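Synergistic-type venom protein S2C4 (Dendroaspis jamesoni kaimosae, PDB 7C28) probably enhances the toxicity of other venom toxins, as a disulfide-rich, homodimeric member of the three-finger toxin family. Local coordinates at residues 23-27 / 61-65. Residues are numbered along the deposited sequence; the frame is centred on the assembly and turned at random.
Sequences ICFKN and DKCNK
The side chain of N64 lies across C24 and K26, two residues of the extended segment 23-27 (phi/psi -99/151 and -123/138) whose CB atoms both face the C-terminal tail 61-65: N64 CG packs 3.7 Å from C24 CB, and N64 CB sits 3.7 Å from K26 CG. C24 and N64 are also the register pair, their CA atoms 6.0 Å apart. With chi1 near +70° (p) and chi2 near -34°, the carboxamide of N64 reaches the strand backbone, where ND2 donates to the carbonyl O of the intervening F25 (3.2 Å, nearly linear at 165°), while OD1 accepts from the backbone N of V4. One asparagine thus ties strand 23-32, the middle one of the three-stranded sheet, to strand 2-8 of the two-stranded sheet, within the disulfide-rich core from which the loops of a three-finger toxin extend. The tail, which follows strand 54-58, meets the strand through a type I beta turn from K62 to K65, with C63 at -51/-30 and N64 at -92/37. K62 enters it with positive phi (52/26). C63, chi1 p, brings its SG to 3.7 Å from C24 CB, although the two cysteines belong to different disulfides, C24 with C3 and C63 with C58. The CA-to-CB bond of F25 points away from the tail. The long side chain of K26, chi1 m and bent at chi3 (p), carries NZ to the terminal O of K65, the last residue, a hydrogen bond of 3.0 Å. A water donates to C63 O (2.8 Å) and accepts a weak bond from K26 NZ (3.4 Å). From strand 35-43, R40 reaches the same chain end, its NE donating to N64 O.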
# COMPACT_ATOMS: atom_id res chain seq x y z
N ILE A 23 -4.31 -13.90 -8.59
CA ILE A 23 -3.57 -12.82 -7.93
C ILE A 23 -3.85 -12.88 -6.43
O ILE A 23 -4.98 -13.16 -6.01
CB ILE A 23 -3.98 -11.44 -8.51
CG1 ILE A 23 -3.83 -11.40 -10.03
CG2 ILE A 23 -3.20 -10.32 -7.86
CD1 ILE A 23 -2.40 -11.40 -10.52
N CYS A 24 -2.83 -12.62 -5.62
CA CYS A 24 -3.02 -12.32 -4.20
C CYS A 24 -2.97 -10.81 -4.01
O CYS A 24 -2.31 -10.10 -4.77
CB CYS A 24 -1.96 -12.97 -3.32
SG CYS A 24 -1.65 -14.74 -3.54
N PHE A 25 -3.69 -10.32 -3.00
CA PHE A 25 -3.74 -8.88 -2.74
C PHE A 25 -3.51 -8.57 -1.27
O PHE A 25 -3.77 -9.39 -0.38
CB PHE A 25 -5.09 -8.27 -3.19
CG PHE A 25 -6.25 -8.60 -2.28
CD1 PHE A 25 -6.54 -7.81 -1.18
CD2 PHE A 25 -7.06 -9.69 -2.55
CE1 PHE A 25 -7.61 -8.12 -0.35
CE2 PHE A 25 -8.13 -10.00 -1.73
CZ PHE A 25 -8.40 -9.21 -0.63
N LYS A 26 -3.00 -7.36 -1.03
CA LYS A 26 -3.01 -6.69 0.26
C LYS A 26 -3.71 -5.35 0.10
O LYS A 26 -3.49 -4.66 -0.90
CB LYS A 26 -1.58 -6.48 0.79
CG LYS A 26 -0.73 -7.73 0.84
CD LYS A 26 0.69 -7.39 1.23
CE LYS A 26 0.77 -6.96 2.69
NZ LYS A 26 2.17 -6.90 3.16
N ASN A 27 -4.56 -4.99 1.06
CA ASN A 27 -5.33 -3.75 0.99
C ASN A 27 -5.27 -3.02 2.33
O ASN A 27 -5.79 -3.52 3.33
CB ASN A 27 -6.78 -4.03 0.60
CG ASN A 27 -7.51 -2.79 0.12
OD1 ASN A 27 -7.15 -1.67 0.47
ND2 ASN A 27 -8.55 -2.99 -0.69
N ASP A 61 3.02 -17.84 -4.64
CA ASP A 61 2.41 -18.45 -3.46
C ASP A 61 2.77 -17.67 -2.20
O ASP A 61 3.95 -17.44 -1.92
CB ASP A 61 2.83 -19.91 -3.33
CG ASP A 61 2.17 -20.80 -4.38
OD1 ASP A 61 0.92 -20.84 -4.42
OD2 ASP A 61 2.89 -21.45 -5.16
N LYS A 62 1.74 -17.23 -1.46
CA LYS A 62 1.87 -16.46 -0.22
C LYS A 62 2.77 -15.24 -0.38
O LYS A 62 3.38 -14.79 0.60
CB LYS A 62 2.41 -17.34 0.90
CG LYS A 62 1.57 -18.56 1.23
CD LYS A 62 2.19 -19.37 2.37
CE LYS A 62 1.76 -20.83 2.33
NZ LYS A 62 2.73 -21.71 3.02
N CYS A 63 2.88 -14.70 -1.59
CA CYS A 63 3.47 -13.39 -1.79
C CYS A 63 2.88 -12.31 -0.89
O CYS A 63 3.57 -11.34 -0.56
CB CYS A 63 3.36 -13.00 -3.27
SG CYS A 63 1.70 -12.76 -3.84
N ASN A 64 1.61 -12.43 -0.51
CA ASN A 64 0.91 -11.34 0.19
C ASN A 64 1.01 -11.44 1.71
O ASN A 64 0.06 -11.10 2.42
CB ASN A 64 -0.55 -11.28 -0.26
CG ASN A 64 -1.36 -12.46 0.25
OD1 ASN A 64 -0.87 -13.57 0.38
ND2 ASN A 64 -2.63 -12.20 0.55
N LYS A 65 2.14 -11.89 2.25
CA LYS A 65 2.33 -12.03 3.70
C LYS A 65 2.03 -10.76 4.50
O LYS A 65 2.52 -9.67 4.18
CB LYS A 65 3.77 -12.48 4.00
CG LYS A 65 4.08 -13.91 3.61
CD LYS A 65 5.58 -14.15 3.57
CE LYS A 65 6.23 -13.29 2.49
NZ LYS A 65 7.71 -13.46 2.46
O HOH W 1 3.73 -8.86 0.81